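Cellulosomal-scaffolding protein A (Clostridium thermocellum, PDB 4B9F) probably binds crystalline cellulose through its family 3a carbohydrate-binding module, helping the cellulosome scaffold to hold its substrate. Local coordinates at residues 16-21 against 41-46; 94-99 against 107-112. All coordinates share one frame; numbering follows the deposited sequence. Where two conformers were deposited one is given.

Interaction 1: 16-21 against 41-46; sequences NSINPQ and YYYTVD. With CA (calcium ion), chain C.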
ATOM      1  N   ASN A  16      -7.818  -8.429  13.433  1.00 11.11           N
ATOM      2  CA  ASN A  16      -8.941  -8.279  12.511  1.00 10.82           C
ATOM      3  C   ASN A  16      -8.782  -7.109  11.538  1.00 10.76           C
ATOM      4  O   ASN A  16      -9.675  -6.821  10.750  1.00 12.51           O
ATOM      5  CB  ASN A  16     -10.291  -8.243  13.246  1.00 12.30           C
ATOM      6  CG  ASN A  16     -10.473  -7.005  14.116  1.00 15.01           C
ATOM      7  OD1 ASN A  16      -9.782  -6.001  13.971  1.00 16.76           O
ATOM      8  ND2 ASN A  16     -11.442  -7.073  15.014  1.00 16.61           N
ATOM      9  N   SER A  17      -7.648  -6.429  11.609  0.62  9.32           N
ATOM     10  CA  SER A  17      -7.365  -5.364  10.670  0.62 10.26           C
ATOM     11  C   SER A  17      -5.904  -5.407  10.286  0.62  8.89           C
ATOM     12  O   SER A  17      -5.035  -5.666  11.120  0.62 10.29           O
ATOM     13  CB  SER A  17      -7.699  -4.005  11.283  0.62 17.39           C
ATOM     14  OG  SER A  17      -9.039  -3.979  11.745  0.62 21.88           O
ATOM     15  N   ILE A  18      -5.650  -5.161   9.011  1.00  9.56           N
ATOM     16  CA  ILE A  18      -4.292  -5.048   8.487  1.00  9.27           C
ATOM     17  C   ILE A  18      -4.074  -3.593   8.071  1.00  9.67           C
ATOM     18  O   ILE A  18      -4.954  -2.971   7.477  1.00  9.39           O
ATOM     19  CB  ILE A  18      -4.058  -6.044   7.334  1.00  9.95           C
ATOM     20  CG1 ILE A  18      -4.108  -7.469   7.905  1.00 12.37           C
ATOM     21  CG2 ILE A  18      -2.697  -5.811   6.667  1.00  9.82           C
ATOM     22  CD1 ILE A  18      -4.093  -8.587   6.878  1.00 13.91           C
ATOM     23  N   ASN A  19      -2.910  -3.046   8.411  1.00  9.32           N
ATOM     24  CA  ASN A  19      -2.667  -1.612   8.291  1.00  9.34           C
ATOM     25  C   ASN A  19      -1.370  -1.310   7.561  1.00  9.36           C
ATOM     26  O   ASN A  19      -0.364  -0.948   8.175  1.00 10.70           O
ATOM     27  CB  ASN A  19      -2.646  -0.958   9.675  1.00 11.93           C
ATOM     28  CG  ASN A  19      -3.970  -1.082  10.392  1.00 15.08           C
ATOM     29  OD1 ASN A  19      -4.311  -2.142  10.923  1.00 19.62           O
ATOM     30  ND2 ASN A  19      -4.737  -0.005  10.392  1.00 18.90           N
ATOM     31  N   PRO A  20      -1.380  -1.466   6.234  1.00  9.53           N
ATOM     32  CA  PRO A  20      -0.179  -1.196   5.440  1.00 10.41           C
ATOM     33  C   PRO A  20       0.090   0.306   5.372  1.00 10.06           C
ATOM     34  O   PRO A  20      -0.810   1.076   5.027  1.00 11.23           O
ATOM     35  CB  PRO A  20      -0.535  -1.763   4.056  1.00 11.96           C
ATOM     36  CG  PRO A  20      -2.023  -1.755   4.021  1.00 15.38           C
ATOM     37  CD  PRO A  20      -2.528  -1.894   5.419  1.00 11.13           C
ATOM     38  N   GLN A  21       1.316   0.711   5.695  1.00  9.24           N
ATOM     39  CA  GLN A  21       1.727   2.113   5.588  1.00 10.08           C
ATOM     40  C   GLN A  21       2.739   2.240   4.456  1.00  8.71           C
ATOM     41  O   GLN A  21       3.789   1.599   4.499  1.00  9.75           O
ATOM     42  CB  GLN A  21       2.381   2.596   6.888  1.00 11.23           C
ATOM     43  CG  GLN A  21       1.686   2.137   8.158  1.00 12.24           C
ATOM     44  CD  GLN A  21       0.399   2.875   8.425  1.00 15.16           C
ATOM     45  OE1 GLN A  21       0.385   4.104   8.545  1.00 17.05           O
ATOM     46  NE2 GLN A  21      -0.693   2.127   8.543  1.00 16.27           N
ATOM     47  N   TYR A  41       0.089  -4.906  -1.858  1.00  9.15           N
ATOM     48  CA  TYR A  41       0.408  -5.525  -0.583  1.00  8.81           C
ATOM     49  C   TYR A  41      -0.102  -6.970  -0.620  1.00  7.81           C
ATOM     50  O   TYR A  41      -1.308  -7.200  -0.678  1.00  8.54           O
ATOM     51  CB  TYR A  41      -0.248  -4.742   0.568  1.00  8.58           C
ATOM     52  CG  TYR A  41       0.052  -5.355   1.915  1.00  8.39           C
ATOM     53  CD1 TYR A  41       1.225  -5.044   2.591  1.00  9.03           C
ATOM     54  CD2 TYR A  41      -0.815  -6.279   2.503  1.00  9.77           C
ATOM     55  CE1 TYR A  41       1.529  -5.620   3.811  1.00  9.34           C
ATOM     56  CE2 TYR A  41      -0.519  -6.860   3.725  1.00  9.45           C
ATOM     57  CZ  TYR A  41       0.656  -6.523   4.372  1.00  9.38           C
ATOM     58  OH  TYR A  41       0.992  -7.081   5.577  1.00 10.78           O
ATOM     59  N   TYR A  42       0.824  -7.930  -0.593  1.00  8.60           N
ATOM     60  CA  TYR A  42       0.490  -9.337  -0.773  1.00  9.41           C
ATOM     61  C   TYR A  42       0.337 -10.058   0.555  1.00  8.77           C
ATOM     62  O   TYR A  42       1.147  -9.884   1.473  1.00  9.51           O
ATOM     63  CB  TYR A  42       1.593 -10.039  -1.562  1.00  9.84           C
ATOM     64  CG  TYR A  42       1.966  -9.404  -2.873  1.00  9.09           C
ATOM     65  CD1 TYR A  42       1.280  -9.726  -4.042  1.00  9.44           C
ATOM     66  CD2 TYR A  42       3.057  -8.539  -2.964  1.00  8.96           C
ATOM     67  CE1 TYR A  42       1.651  -9.180  -5.264  1.00  9.15           C
ATOM     68  CE2 TYR A  42       3.433  -7.981  -4.185  1.00  9.78           C
ATOM     69  CZ  TYR A  42       2.726  -8.313  -5.327  1.00  8.72           C
ATOM     70  OH  TYR A  42       3.118  -7.783  -6.535  1.00  9.76           O
ATOM     71  N   TYR A  43      -0.672 -10.912   0.647  1.00  9.39           N
ATOM     72  CA  TYR A  43      -0.944 -11.610   1.890  1.00  8.39           C
ATOM     73  C   TYR A  43      -1.795 -12.846   1.643  1.00  8.89           C
ATOM     74  O   TYR A  43      -2.210 -13.113   0.515  1.00  9.92           O
ATOM     75  CB  TYR A  43      -1.644 -10.654   2.877  1.00 10.06           C
ATOM     76  CG  TYR A  43      -3.033 -10.207   2.447  1.00  8.72           C
ATOM     77  CD1 TYR A  43      -3.206  -9.230   1.469  1.00  9.26           C
ATOM     78  CD2 TYR A  43      -4.169 -10.762   3.025  1.00 10.07           C
ATOM     79  CE1 TYR A  43      -4.479  -8.821   1.069  1.00  9.25           C
ATOM     80  CE2 TYR A  43      -5.442 -10.366   2.634  1.00  9.59           C
ATOM     81  CZ  TYR A  43      -5.593  -9.391   1.659  1.00  9.41           C
ATOM     82  OH  TYR A  43      -6.846  -8.980   1.270  1.00 10.74           O
ATOM     83  N   THR A  44      -2.029 -13.610   2.705  1.00 10.00           N
ATOM     84  CA  THR A  44      -2.950 -14.733   2.650  1.00 10.67           C
ATOM     85  C   THR A  44      -4.199 -14.368   3.438  1.00 10.33           C
ATOM     86  O   THR A  44      -4.119 -13.951   4.595  1.00 10.71           O
ATOM     87  CB  THR A  44      -2.330 -16.014   3.236  1.00 10.86           C
ATOM     88  OG1 THR A  44      -1.714 -15.710   4.496  1.00 10.87           O
ATOM     89  CG2 THR A  44      -1.287 -16.584   2.294  1.00 12.78           C
ATOM     90  N   VAL A  45      -5.358 -14.530   2.811  1.00 11.14           N
ATOM     91  CA  VAL A  45      -6.610 -14.056   3.392  1.00 11.49           C
ATOM     92  C   VAL A  45      -7.063 -14.839   4.638  1.00 11.55           C
ATOM     93  O   VAL A  45      -7.797 -14.302   5.462  1.00 11.96           O
ATOM     94  CB  VAL A  45      -7.717 -14.006   2.303  1.00 11.71           C
ATOM     95  CG1 VAL A  45      -8.081 -15.410   1.822  1.00 12.19           C
ATOM     96  CG2 VAL A  45      -8.949 -13.245   2.789  1.00 11.84           C
ATOM     97  N   ASP A  46      -6.611 -16.088   4.772  1.00 12.21           N
ATOM     98  CA  ASP A  46      -6.942 -16.947   5.919  1.00 12.64           C
ATOM     99  C   ASP A  46      -8.451 -17.142   6.079  1.00 12.30           C
ATOM    100  O   ASP A  46      -9.020 -16.852   7.137  1.00 13.62           O
ATOM    101  CB  ASP A  46      -6.353 -16.397   7.227  1.00 13.59           C
ATOM    102  CG  ASP A  46      -4.901 -15.971   7.087  1.00 15.22           C
ATOM    103  OD1 ASP A  46      -4.088 -16.716   6.494  1.00 15.24           O
ATOM    104  OD2 ASP A  46      -4.571 -14.872   7.566  1.00 13.88           O
TER
HETATM  105 CA    CA C 153      -2.537 -14.386   6.431  1.00 10.56          CA
HETATM  106  O   HOH W   1      -3.427 -12.081   6.782  1.00 10.92           O
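I18 and Y41 make the closest meeting between segments 16-21 and 41-46. I18 CG2 lies 3.8 Å from Y41 CE2, coming obliquely to the ring. With chi1 -67°, CG1 of I18 sits beside the backbone N and carries CD1 toward Y43, while CG2 is anti to N and meets Y41. P20 closes over one face of the Y41 ring, with P20 CB 4.0 Å from Y41 CD1. The tyrosine ring is thus packed by two side chains of segment 16-21. Its hydroxyl end finds its strongest polar partner in N8. No hydrogen bond joins the two segments; they meet through carbon atoms.

The packing thins toward Y43. I18 CD1 stays 4.4 Å from Y43 CD2, again obliquely. The backbones spread apart as well. P20 CA and Y41 CA are 7.4 Å apart. I18 CA and Y43 CA are 9.9 Å apart. The Y43 hydroxyl is hydrogen-bonded to Q51 OE1. Beyond Y43 the chain turns to calcium instead of to segment 16-21. T44 binds the ion through both O and OG1. D46, which is partly exposed, binds it with both carboxylate oxygens, OD2 being nearer than OD1. A water adds another ligand, and T122, N125 and D126 complete the site. The calcium therefore ties the loop after strand 37-43 to the region around 122-126.

The contact spans a beta-sandwich. Strand 20-26 belongs to the six-stranded sheet and strand 37-43 to the five-stranded one. L92 of strand 88-96 also touches P20, while F113 of strand 106-115 and Y121 of strand 121-122 pack on I18.

Interaction 2: 94-99 against 107-112; sequences ISFTGG and VQIQGR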
ATOM      1  N   ILE A  94      -3.625  -0.637  -4.064  1.00  8.34           N
ATOM      2  CA  ILE A  94      -3.933   0.750  -3.759  1.00  8.47           C
ATOM      3  C   ILE A  94      -3.763   1.553  -5.041  1.00  9.33           C
ATOM      4  O   ILE A  94      -2.766   1.396  -5.756  1.00 10.01           O
ATOM      5  CB  ILE A  94      -3.031   1.299  -2.621  1.00 10.42           C
ATOM      6  CG1 ILE A  94      -3.357   0.578  -1.306  1.00 12.05           C
ATOM      7  CG2 ILE A  94      -3.226   2.806  -2.477  1.00 12.85           C
ATOM      8  CD1 ILE A  94      -2.432   0.931  -0.152  1.00 13.44           C
ATOM      9  N   SER A  95      -4.742   2.403  -5.322  1.00  8.97           N
ATOM     10  CA  SER A  95      -4.700   3.293  -6.472  1.00  9.55           C
ATOM     11  C   SER A  95      -5.190   4.686  -6.069  1.00  9.72           C
ATOM     12  O   SER A  95      -5.596   4.909  -4.914  1.00  9.79           O
ATOM     13  CB  SER A  95      -5.534   2.726  -7.628  1.00 13.00           C
ATOM     14  OG  SER A  95      -6.879   2.542  -7.225  1.00 13.64           O
ATOM     15  N   PHE A  96      -5.153   5.616  -7.021  1.00  9.60           N
ATOM     16  CA  PHE A  96      -5.424   7.026  -6.742  1.00  9.90           C
ATOM     17  C   PHE A  96      -6.348   7.585  -7.802  1.00 11.15           C
ATOM     18  O   PHE A  96      -6.185   7.294  -8.995  1.00 11.72           O
ATOM     19  CB  PHE A  96      -4.124   7.835  -6.725  1.00 10.00           C
ATOM     20  CG  PHE A  96      -3.105   7.293  -5.775  1.00 10.55           C
ATOM     21  CD1 PHE A  96      -2.242   6.269  -6.160  1.00 10.21           C
ATOM     22  CD2 PHE A  96      -3.019   7.783  -4.479  1.00 11.38           C
ATOM     23  CE1 PHE A  96      -1.322   5.738  -5.273  1.00 11.51           C
ATOM     24  CE2 PHE A  96      -2.084   7.263  -3.584  1.00 12.90           C
ATOM     25  CZ  PHE A  96      -1.235   6.240  -3.988  1.00 13.08           C
ATOM     26  N   THR A  97      -7.298   8.407  -7.372  1.00 11.02           N
ATOM     27  CA  THR A  97      -8.253   9.004  -8.295  1.00 12.11           C
ATOM     28  C   THR A  97      -7.634  10.124  -9.121  1.00 13.82           C
ATOM     29  O   THR A  97      -8.159  10.490 -10.171  1.00 18.23           O
ATOM     30  CB  THR A  97      -9.489   9.541  -7.564  1.00 13.66           C
ATOM     31  OG1 THR A  97      -9.091  10.563  -6.642  1.00 15.96           O
ATOM     32  CG2 THR A  97     -10.202   8.418  -6.811  1.00 16.05           C
ATOM     33  N   GLY A  98      -6.520  10.667  -8.644  1.00 12.59           N
ATOM     34  CA  GLY A  98      -5.867  11.763  -9.323  1.00 13.24           C
ATOM     35  C   GLY A  98      -4.692  12.243  -8.503  1.00 13.66           C
ATOM     36  O   GLY A  98      -4.347  11.636  -7.487  1.00 14.00           O
ATOM     37  N   GLY A  99      -4.079  13.338  -8.937  1.00 15.20           N
ATOM     38  CA  GLY A  99      -2.931  13.897  -8.248  1.00 14.07           C
ATOM     39  C   GLY A  99      -1.634  13.720  -9.013  1.00 13.35           C
ATOM     40  O   GLY A  99      -1.526  12.894  -9.922  1.00 14.20           O
ATOM     41  N   VAL A 107       4.346  10.862  -1.347  1.00 10.28           N
ATOM     42  CA  VAL A 107       2.981  10.633  -0.902  1.00  9.74           C
ATOM     43  C   VAL A 107       3.015   9.572   0.184  1.00  9.13           C
ATOM     44  O   VAL A 107       3.699   8.546   0.048  1.00  9.81           O
ATOM     45  CB  VAL A 107       2.022  10.261  -2.080  1.00 11.24           C
ATOM     46  CG1 VAL A 107       2.509   9.036  -2.850  1.00 11.31           C
ATOM     47  CG2 VAL A 107       0.600  10.071  -1.581  1.00 11.09           C
ATOM     48  N   GLN A 108       2.312   9.846   1.282  1.00  9.17           N
ATOM     49  CA  GLN A 108       2.243   8.913   2.395  1.00  9.00           C
ATOM     50  C   GLN A 108       0.819   8.411   2.500  1.00  8.76           C
ATOM     51  O   GLN A 108      -0.120   9.202   2.434  1.00 10.46           O
ATOM     52  CB  GLN A 108       2.648   9.608   3.686  1.00 10.54           C
ATOM     53  CG  GLN A 108       2.627   8.718   4.907  1.00 12.30           C
ATOM     54  CD  GLN A 108       3.396   9.331   6.063  1.00 13.51           C
ATOM     55  OE1 GLN A 108       4.500   9.854   5.876  1.00 13.81           O
ATOM     56  NE2 GLN A 108       2.817   9.283   7.257  1.00 13.77           N
ATOM     57  N   ILE A 109       0.669   7.099   2.653  1.00  8.19           N
ATOM     58  CA  ILE A 109      -0.640   6.447   2.683  1.00  8.35           C
ATOM     59  C   ILE A 109      -0.739   5.540   3.891  1.00  9.06           C
ATOM     60  O   ILE A 109       0.055   4.612   4.046  1.00 10.05           O
ATOM     61  CB  ILE A 109      -0.878   5.594   1.411  1.00  9.96           C
ATOM     62  CG1 ILE A 109      -0.714   6.454   0.155  1.00 10.74           C
ATOM     63  CG2 ILE A 109      -2.252   4.908   1.468  1.00 11.14           C
ATOM     64  CD1 ILE A 109       0.592   6.173  -0.608  1.00 12.82           C
ATOM     65  N   GLN A 110      -1.714   5.811   4.747  1.00  8.70           N
ATOM     66  CA  GLN A 110      -1.939   4.998   5.933  1.00  8.59           C
ATOM     67  C   GLN A 110      -3.200   4.181   5.674  1.00  9.34           C
ATOM     68  O   GLN A 110      -4.319   4.660   5.847  1.00 11.72           O
ATOM     69  CB  GLN A 110      -2.021   5.903   7.164  1.00 10.96           C
ATOM     70  CG  GLN A 110      -0.730   6.714   7.255  1.00 12.37           C
ATOM     71  CD  GLN A 110      -0.626   7.687   8.407  1.00 13.53           C
ATOM     72  OE1 GLN A 110       0.192   8.595   8.347  1.00 13.60           O
ATOM     73  NE2 GLN A 110      -1.427   7.500   9.461  1.00 14.58           N
ATOM     74  N   GLY A 111      -2.997   2.962   5.180  1.00 10.07           N
ATOM     75  CA  GLY A 111      -4.092   2.124   4.728  1.00 10.88           C
ATOM     76  C   GLY A 111      -4.619   1.204   5.803  1.00  9.87           C
ATOM     77  O   GLY A 111      -3.943   0.939   6.792  1.00 10.62           O
ATOM     78  N   ARG A 112      -5.831   0.698   5.601  1.00  9.37           N
ATOM     79  CA  ARG A 112      -6.437  -0.194   6.568  1.00  9.76           C
ATOM     80  C   ARG A 112      -7.446  -1.072   5.855  1.00  8.41           C
ATOM     81  O   ARG A 112      -8.206  -0.592   5.005  1.00  9.70           O
ATOM     82  CB  ARG A 112      -7.139   0.617   7.660  1.00 10.81           C
ATOM     83  CG  ARG A 112      -7.749  -0.221   8.766  1.00 12.97           C
ATOM     84  CD  ARG A 112      -8.085   0.653   9.966  1.00 14.95           C
ATOM     85  NE  ARG A 112      -8.971   1.742   9.588  1.00 16.31           N
ATOM     86  CZ  ARG A 112     -10.296   1.628   9.502  1.00 15.87           C
ATOM     87  NH1 ARG A 112     -10.884   0.472   9.792  1.00 15.59           N
ATOM     88  NH2 ARG A 112     -11.036   2.670   9.127  1.00 17.76           N
TER
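F96 and I109 meet inside the beta-sandwich of this carbohydrate-binding module, one from each sheet. Strand 88-96 belongs to the five-stranded sheet and strand 106-115 to the six-stranded one. The short segments run at 129° to each other, with axes 10.5 Å apart at their closest. This is face-to-face sheet packing, and no hydrogen bond crosses it.

Apolar contacts make up the whole interface. F96 and I109 reach across from opposite directions. V107 stands beside them, its CG2 4.4 Å from F96 CE2 and oblique to the ring. I94 CD1 lies 4.3 Å from I109 CG2, looser than the contact between F96 and I109. G111 faces I94 and has no side chain. F22, F53 and V74 also pack on I94, and V74 and C55 on I109, so the contact lies within a wider apolar core.

Polar contacts belong to the other face of strand 106-115. Residues alternate along it: V107 and I109 point inward, while Q110 points away from segment 94-99. Q108 lies on the same face as Q110, and their amides meet there. Q108 NE2 donates to Q110 OE1 at 2.9 Å, bending to 151° at the hydrogen. The acceptor lies close to the Q108 amide plane, but the donor is tilted from the Q110 carbonyl plane. Further along, R112 forms a salt bridge with D56 of strand 51-61.

The end of I109 settles how the closest pair meets. Its chi2 of 106° is away from the staggered positions. I109 CD1 lies in the plane of the F96 ring, at its edge, 3.8 Å from F96 CZ.

Interactions 1 and 2 both bridge the two sheets of the sandwich. Each is buried and apolar where its segments touch. Their strands are neighbours in both sheets: 20-26 beside 106-115, and 37-43 beside 88-96. The segments also meet directly, with a probable hydrogen bond between P20 O and G111 N at 2.9 Å. Their centres are about 16 Å apart, on opposite sides of the chain's centre. Interaction 1 packs tyrosine rings near one end of the sandwich and passes into a calcium-binding loop. Interaction 2 is aliphatic and phenylalanine packing, without a metal, and the polar side chains of its strand 106-115 lie on the far side of that sheet.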